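Local coordinates for FERM, RhoGEF and pleckstrin domain protein 2 (Danio rerio, PDB 6D21) that probably acts as a guanine nucleotide exchange factor that activates RAC1, its FERM domain, the part described here, probably serving in membrane targeting, at residues A[27-32]-A[57-62]; A[119-124]-A[157-162]; A[204-209]-A[213-218]. All blocks are in the same frame, centred on the assembly; numbering follows the deposited sequence.

Interaction 1 (A[27-32]-A[57-62])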
# COMPACT_ATOMS: atom_id res chain seq x y z
N GLN A 27 4.17 17.60 -6.85
CA GLN A 27 5.06 16.90 -7.77
C GLN A 27 6.54 17.20 -7.49
O GLN A 27 7.39 16.33 -7.62
CB GLN A 27 4.74 17.27 -9.22
CG GLN A 27 5.53 16.45 -10.25
CD GLN A 27 5.30 14.95 -10.08
OE1 GLN A 27 4.18 14.46 -10.21
NE2 GLN A 27 6.37 14.21 -9.79
N LEU A 28 6.81 18.45 -7.10
CA LEU A 28 8.17 18.88 -6.76
C LEU A 28 8.72 18.09 -5.57
O LEU A 28 9.85 17.61 -5.60
CB LEU A 28 8.20 20.39 -6.48
CG LEU A 28 9.54 21.09 -6.29
CD1 LEU A 28 10.49 20.84 -7.46
CD2 LEU A 28 9.31 22.57 -6.10
N LEU A 29 7.90 17.93 -4.53
CA LEU A 29 8.32 17.16 -3.36
C LEU A 29 8.55 15.68 -3.73
O LEU A 29 9.53 15.08 -3.30
CB LEU A 29 7.28 17.27 -2.25
CG LEU A 29 7.57 16.46 -0.98
CD1 LEU A 29 8.89 16.92 -0.34
CD2 LEU A 29 6.40 16.59 -0.01
N LEU A 30 7.63 15.10 -4.50
CA LEU A 30 7.78 13.73 -4.99
C LEU A 30 9.07 13.54 -5.75
O LEU A 30 9.81 12.57 -5.53
CB LEU A 30 6.60 13.33 -5.89
CG LEU A 30 5.28 12.85 -5.29
CD1 LEU A 30 4.15 13.08 -6.28
CD2 LEU A 30 5.34 11.38 -4.91
N SER A 31 9.35 14.47 -6.66
CA SER A 31 10.56 14.39 -7.47
C SER A 31 11.82 14.49 -6.61
O SER A 31 12.76 13.73 -6.81
CB SER A 31 10.58 15.50 -8.53
OG SER A 31 9.50 15.31 -9.43
N ASP A 32 11.83 15.42 -5.66
CA ASP A 32 12.96 15.58 -4.77
C ASP A 32 13.18 14.34 -3.90
O ASP A 32 14.32 13.96 -3.63
CB ASP A 32 12.79 16.82 -3.88
CG ASP A 32 12.96 18.12 -4.66
OD1 ASP A 32 13.41 18.06 -5.83
OD2 ASP A 32 12.67 19.19 -4.09
N VAL A 57 -3.60 10.54 4.18
CA VAL A 57 -4.23 11.03 2.95
C VAL A 57 -3.15 11.08 1.86
O VAL A 57 -2.01 11.32 2.19
CB VAL A 57 -4.85 12.42 3.16
CG1 VAL A 57 -5.37 13.00 1.86
CG2 VAL A 57 -5.97 12.35 4.20
N TRP A 58 -3.50 10.85 0.59
CA TRP A 58 -2.52 10.96 -0.48
C TRP A 58 -2.23 12.41 -0.83
O TRP A 58 -3.13 13.23 -0.90
CB TRP A 58 -2.98 10.23 -1.75
CG TRP A 58 -2.94 8.75 -1.62
CD1 TRP A 58 -4.00 7.91 -1.40
CD2 TRP A 58 -1.77 7.91 -1.66
NE1 TRP A 58 -3.58 6.61 -1.31
CE2 TRP A 58 -2.21 6.58 -1.46
CE3 TRP A 58 -0.40 8.15 -1.83
CZ2 TRP A 58 -1.33 5.49 -1.45
CZ3 TRP A 58 0.47 7.07 -1.81
CH2 TRP A 58 0.00 5.76 -1.62
N LEU A 59 -0.95 12.71 -1.04
CA LEU A 59 -0.57 14.01 -1.59
C LEU A 59 -0.92 14.07 -3.08
O LEU A 59 -0.51 13.21 -3.87
CB LEU A 59 0.92 14.26 -1.37
CG LEU A 59 1.50 15.62 -1.75
CD1 LEU A 59 0.97 16.74 -0.86
CD2 LEU A 59 3.02 15.57 -1.69
N ASP A 60 -1.69 15.07 -3.45
CA ASP A 60 -2.01 15.36 -4.84
C ASP A 60 -0.84 16.11 -5.49
O ASP A 60 -0.54 17.25 -5.11
CB ASP A 60 -3.30 16.19 -4.90
CG ASP A 60 -3.79 16.44 -6.32
OD1 ASP A 60 -3.02 16.26 -7.30
OD2 ASP A 60 -4.97 16.83 -6.45
N PRO A 61 -0.22 15.50 -6.50
CA PRO A 61 0.97 16.11 -7.11
C PRO A 61 0.70 17.39 -7.90
O PRO A 61 1.63 18.13 -8.20
CB PRO A 61 1.51 15.00 -8.03
CG PRO A 61 0.42 14.00 -8.17
CD PRO A 61 -0.52 14.15 -7.02
N SER A 62 -0.56 17.66 -8.23
CA SER A 62 -0.86 18.79 -9.11
C SER A 62 -1.28 20.04 -8.35
O SER A 62 -1.37 21.13 -8.91
CB SER A 62 -1.95 18.39 -10.11
OG SER A 62 -3.04 17.77 -9.46
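With CG of Gln27 trans to the backbone N (chi1 -173°) and the chain then bent at chi2 (57°), the amide end of Gln27 turns toward Pro61, OE1 ending 3.5 Å from Pro61 CB. Leu30 differs, with CG beside the backbone N and anti to the carbonyl carbon, and this directs its CD1 to the same proline carbon, at 3.7 Å. Pro61 CB is therefore met by a polar tip and a methyl group of residues three apart on the helix, each side chain crossing that of the proline at a slant.

A third pair lies deeper. Leu29 and Leu59 cross at about a right angle, touching methyl to methyl: CD2 of Leu29 is 3.9 Å from CD2 of Leu59. Phe77 of strand 76-81 touches both leucines, which places the pair in the core of the ubiquitin-like FERM N-terminal domain, between helix 26-36 and its mixed sheet. The chain leaving edge strand 56-58 runs on past the start of that helix, bringing Pro61 CA within 4.2 Å of Gln27 CA.

One hydrogen bond joins the backbones. Gln27 N donates to Pro61 O over 2.9 Å, arriving on a lone pair in the carbonyl plane, although the angle at the hydrogen is only 130°. Behind the proline, Asp60 OD1 accepts from Ser62 N (3.0 Å) in an Asx turn and also from Ser62 OG (2.6 Å), both from the same face of the carboxylate, which probably steadies the turn.

Gln27 N belongs to the first turn of the helix, where amides lack a partner in the helix itself, so the chemistry implies that Pro61 O satisfies such a donor while the leucines beneath supply apolar contact.

Interaction 2 (A[119-124]-A[157-162])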
# COMPACT_ATOMS: atom_id res chain seq x y z
N THR A 119 1.56 -18.04 7.69
CA THR A 119 2.05 -17.20 6.60
C THR A 119 2.73 -15.94 7.14
O THR A 119 3.77 -15.50 6.61
CB THR A 119 0.92 -16.80 5.64
OG1 THR A 119 0.39 -17.99 5.04
CG2 THR A 119 1.45 -15.87 4.54
N ALA A 120 2.14 -15.35 8.18
CA ALA A 120 2.76 -14.20 8.83
C ALA A 120 4.15 -14.56 9.33
O ALA A 120 5.11 -13.82 9.12
CB ALA A 120 1.91 -13.69 9.99
N ALA A 121 4.23 -15.70 10.00
CA ALA A 121 5.50 -16.16 10.56
C ALA A 121 6.55 -16.39 9.47
O ALA A 121 7.73 -16.07 9.64
CB ALA A 121 5.28 -17.44 11.37
N LEU A 122 6.11 -16.91 8.33
CA LEU A 122 7.00 -17.19 7.22
C LEU A 122 7.53 -15.89 6.58
O LEU A 122 8.73 -15.76 6.34
CB LEU A 122 6.29 -18.04 6.18
CG LEU A 122 7.09 -18.26 4.90
CD1 LEU A 122 8.34 -19.07 5.20
CD2 LEU A 122 6.21 -18.94 3.84
N LEU A 123 6.63 -14.94 6.35
CA LEU A 123 7.05 -13.61 5.91
C LEU A 123 8.04 -12.99 6.91
O LEU A 123 9.09 -12.46 6.53
CB LEU A 123 5.83 -12.69 5.71
CG LEU A 123 4.95 -12.98 4.50
CD1 LEU A 123 3.61 -12.25 4.60
CD2 LEU A 123 5.69 -12.57 3.20
N ALA A 124 7.71 -13.05 8.19
CA ALA A 124 8.58 -12.45 9.20
C ALA A 124 9.96 -13.14 9.21
O ALA A 124 10.99 -12.48 9.41
CB ALA A 124 7.92 -12.54 10.58
N GLN A 157 6.72 -16.06 17.97
CA GLN A 157 8.15 -15.82 17.84
C GLN A 157 8.92 -17.12 17.66
O GLN A 157 9.86 -17.17 16.88
CB GLN A 157 8.68 -15.03 19.05
CG GLN A 157 8.20 -13.58 19.03
CD GLN A 157 8.75 -12.72 20.16
OE1 GLN A 157 8.88 -11.49 20.02
NE2 GLN A 157 9.06 -13.34 21.29
N GLU A 158 8.50 -18.17 18.36
CA GLU A 158 9.16 -19.48 18.22
C GLU A 158 9.03 -20.00 16.79
O GLU A 158 9.99 -20.52 16.22
CB GLU A 158 8.57 -20.49 19.20
CG GLU A 158 8.85 -20.17 20.66
CD GLU A 158 10.33 -19.92 20.94
OE1 GLU A 158 11.15 -20.80 20.61
OE2 GLU A 158 10.66 -18.85 21.49
N LYS A 159 7.85 -19.87 16.20
CA LYS A 159 7.65 -20.30 14.83
C LYS A 159 8.46 -19.47 13.85
O LYS A 159 9.01 -20.01 12.88
CB LYS A 159 6.18 -20.22 14.43
CG LYS A 159 5.93 -21.01 13.17
CD LYS A 159 4.57 -20.75 12.58
CE LYS A 159 4.51 -21.40 11.21
NZ LYS A 159 4.72 -22.88 11.32
N ILE A 160 8.52 -18.17 14.08
CA ILE A 160 9.34 -17.30 13.26
C ILE A 160 10.79 -17.76 13.25
O ILE A 160 11.42 -17.82 12.20
CB ILE A 160 9.25 -15.84 13.74
CG1 ILE A 160 7.86 -15.27 13.45
CG2 ILE A 160 10.29 -14.97 13.06
CD1 ILE A 160 7.66 -13.86 13.97
N MET A 161 11.32 -18.12 14.43
CA MET A 161 12.74 -18.49 14.53
C MET A 161 12.98 -19.86 13.93
O MET A 161 13.97 -20.08 13.23
CB MET A 161 13.21 -18.44 15.99
CG MET A 161 13.39 -17.02 16.53
SD MET A 161 13.88 -16.95 18.26
CE MET A 161 12.43 -17.63 19.07
N GLU A 162 12.06 -20.78 14.20
CA GLU A 162 12.08 -22.11 13.61
C GLU A 162 12.19 -22.02 12.09
O GLU A 162 13.06 -22.64 11.48
CB GLU A 162 10.83 -22.89 14.02
CG GLU A 162 10.76 -24.32 13.55
CD GLU A 162 9.51 -25.05 14.03
OE1 GLU A 162 8.64 -24.41 14.68
OE2 GLU A 162 9.40 -26.26 13.77
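Ala121 meets the second helix from two directions, the stem of Lys159 passing over its methyl group while Ile160 lies against its backbone. The lysine is in contact by its aliphatic middle: CD approaches Ala121 CB to 3.6 Å, with CG and CE a little farther from the same atom. Its CG stands opposite the backbone N (chi1 -164°), and the next two torsions are also extended, which carries the methylenes across the alanine; the bend comes at chi4 (61°), beyond the touching atoms. The contact made here is thus one of hydrocarbon, and the charge of the amino group plays no direct part in it.

Ile160 uses its longer branch. CG1 sits beside the backbone N and the end of the chain is extended, a shape that sends the branch across the first helix. CG1 is 3.8 Å from Ala121 CA, whereas CD1, one bond farther on, reaches Ala124 CB at 3.6 Å. A single isoleucine branch therefore covers two residues three apart, about one helical turn, and both alanine methyls face the second helix.

The small residues explain the close approach of the backbones. Ala121 CA and Ile160 CA are 4.8 Å apart, and the two short helical axes come within 8.3 Å at a signed crossing angle of -51°. No hydrogen bond spans the two segments; the evidence is for apolar packing of methyl and methylene groups.

Both helices belong to the all-helical FERM central domain. Leu150 touches both Ile160 and Ala120, adding a loop residue to the contact, and Leu163 of helix 157-164 extends it by touching Ala121 and Leu122. Met161 packs on helix 137-146, while Leu123 packs on helix 172-183, so the pair lies between these two further helices.

Interaction 3 (A[204-209]-A[213-218])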
# COMPACT_ATOMS: atom_id res chain seq x y z
N ILE A 204 -20.04 -3.84 3.07
CA ILE A 204 -18.99 -4.45 2.27
C ILE A 204 -17.80 -3.51 2.14
O ILE A 204 -17.84 -2.38 2.59
CB ILE A 204 -19.50 -4.85 0.86
CG1 ILE A 204 -20.22 -3.67 0.19
CG2 ILE A 204 -20.42 -6.07 0.93
CD1 ILE A 204 -19.31 -2.84 -0.68
N ASN A 205 -16.72 -4.01 1.55
CA ASN A 205 -15.57 -3.17 1.27
C ASN A 205 -15.25 -3.17 -0.21
O ASN A 205 -15.25 -4.24 -0.84
CB ASN A 205 -14.35 -3.63 2.07
CG ASN A 205 -14.56 -3.50 3.56
OD1 ASN A 205 -14.54 -2.39 4.10
ND2 ASN A 205 -14.78 -4.63 4.23
N LEU A 206 -15.00 -1.98 -0.76
CA LEU A 206 -14.58 -1.83 -2.15
C LEU A 206 -13.07 -1.65 -2.19
O LEU A 206 -12.47 -1.10 -1.27
CB LEU A 206 -15.27 -0.64 -2.83
CG LEU A 206 -16.80 -0.70 -2.94
CD1 LEU A 206 -17.37 0.52 -3.67
CD2 LEU A 206 -17.21 -2.00 -3.64
N ALA A 207 -12.47 -2.12 -3.28
CA ALA A 207 -11.06 -1.93 -3.47
C ALA A 207 -10.76 -1.92 -4.96
O ALA A 207 -11.54 -2.43 -5.78
CB ALA A 207 -10.25 -3.03 -2.76
N VAL A 208 -9.62 -1.34 -5.32
CA VAL A 208 -9.21 -1.30 -6.71
C VAL A 208 -7.79 -1.82 -6.79
O VAL A 208 -6.99 -1.60 -5.87
CB VAL A 208 -9.35 0.13 -7.32
CG1 VAL A 208 -8.46 1.14 -6.56
CG2 VAL A 208 -9.06 0.11 -8.83
N ALA A 209 -7.48 -2.53 -7.87
CA ALA A 209 -6.18 -3.15 -8.05
C ALA A 209 -5.85 -3.25 -9.53
O ALA A 209 -6.64 -2.80 -10.36
CB ALA A 209 -6.15 -4.51 -7.40
N LEU A 213 -11.83 -3.75 -10.24
CA LEU A 213 -12.41 -3.50 -8.92
C LEU A 213 -12.68 -4.79 -8.16
O LEU A 213 -12.94 -5.84 -8.76
CB LEU A 213 -13.69 -2.67 -9.03
CG LEU A 213 -13.50 -1.15 -8.99
CD1 LEU A 213 -12.79 -0.62 -10.23
CD2 LEU A 213 -14.82 -0.45 -8.81
N GLN A 214 -12.61 -4.72 -6.85
CA GLN A 214 -12.93 -5.88 -6.02
C GLN A 214 -13.98 -5.52 -4.98
O GLN A 214 -14.09 -4.37 -4.56
CB GLN A 214 -11.69 -6.42 -5.32
CG GLN A 214 -10.66 -6.96 -6.26
CD GLN A 214 -9.28 -6.94 -5.64
OE1 GLN A 214 -9.02 -6.19 -4.71
NE2 GLN A 214 -8.39 -7.77 -6.16
N VAL A 215 -14.74 -6.53 -4.58
CA VAL A 215 -15.77 -6.36 -3.57
C VAL A 215 -15.52 -7.36 -2.46
O VAL A 215 -15.40 -8.56 -2.71
CB VAL A 215 -17.18 -6.58 -4.15
CG1 VAL A 215 -18.22 -6.37 -3.05
CG2 VAL A 215 -17.43 -5.64 -5.31
N PHE A 216 -15.43 -6.85 -1.23
CA PHE A 216 -15.21 -7.72 -0.09
C PHE A 216 -16.36 -7.64 0.88
O PHE A 216 -16.94 -6.58 1.09
CB PHE A 216 -13.93 -7.33 0.65
CG PHE A 216 -12.68 -7.72 -0.07
CD1 PHE A 216 -12.15 -6.90 -1.06
CD2 PHE A 216 -12.00 -8.88 0.27
CE1 PHE A 216 -10.98 -7.25 -1.70
CE2 PHE A 216 -10.83 -9.23 -0.36
CZ PHE A 216 -10.31 -8.42 -1.36
N GLN A 217 -16.69 -8.78 1.48
CA GLN A 217 -17.57 -8.82 2.64
C GLN A 217 -16.72 -9.32 3.78
O GLN A 217 -16.31 -10.48 3.79
CB GLN A 217 -18.77 -9.73 2.40
CG GLN A 217 -19.86 -9.62 3.46
CD GLN A 217 -21.09 -10.46 3.13
OE1 GLN A 217 -21.13 -11.16 2.12
NE2 GLN A 217 -22.09 -10.38 3.99
N GLY A 218 -16.44 -8.44 4.74
CA GLY A 218 -15.44 -8.74 5.74
C GLY A 218 -14.10 -8.83 5.03
O GLY A 218 -13.74 -7.91 4.31
O HOH W 1 -6.74 -4.46 -4.05
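Leu206 and Val215 form the apolar centre, lying side by side and pointing the same way, with CD2 of the leucine 4.0 Å from CG2 of the valine. On the same face Val208 CG2 meets Leu213 CD1 at 4.1 Å, the two side chains running at a slant; a chi1 of 61° puts this valine's CG2 trans to the backbone N, making it the branch that reaches Leu213.

Both are non-hydrogen-bonded pairs of an antiparallel hairpin. Between and beyond them, two hydrogen-bonded pairs fasten the strands. Asn205 N donates to Phe216 O and Phe216 N to Asn205 O, each bond 2.6 Å long and nearly straight (168° and 166°). From Gln214 N to Ala207 O the bond is short (2.7 Å), while the return bond, Ala207 N to Gln214 O, is longer at 3.1 Å and less straight.

The face bearing Asn205, Ala207, Gln214 and Phe216 is more polar. Gln214 OE1 lies in plane at the edge of the Phe216 ring and 2.9 Å from a water O, which also has Val208 O as a weak neighbour. At the far end Asn205 ND2 makes a weak bond to Gly218 O, 3.4 Å away.

This hairpin belongs to the seven-stranded antiparallel sheet of the FERM C-terminal PH-like domain. Strand 194-197 flanks 203-209, and strand 220-226 flanks 212-217. Helix 263-281 covers the leucine-valine face through Phe269 and Cys273, joined there by Phe240 of strand 239-244.

Overall arrangement
The contacts follow one another along the chain, one in each lobe of the FERM domain: interaction 1 in the ubiquitin-like N-terminal lobe, interaction 2 in the helical central lobe, interaction 3 in the PH-like C-terminal lobe. Their centres are well separated, about 36 Å between interactions 1 and 2, 27 Å between 1 and 3, and 28 Å between 2 and 3. Interactions 1 and 3 approach most closely, with nearest atoms about 9 Å apart, yet no two touch. They share no helix, strand or sheet: one joins helix to loop, one helix to helix, one strand to strand. Each lies within its own lobe, mostly buried, consistent with the three-lobed FERM architecture.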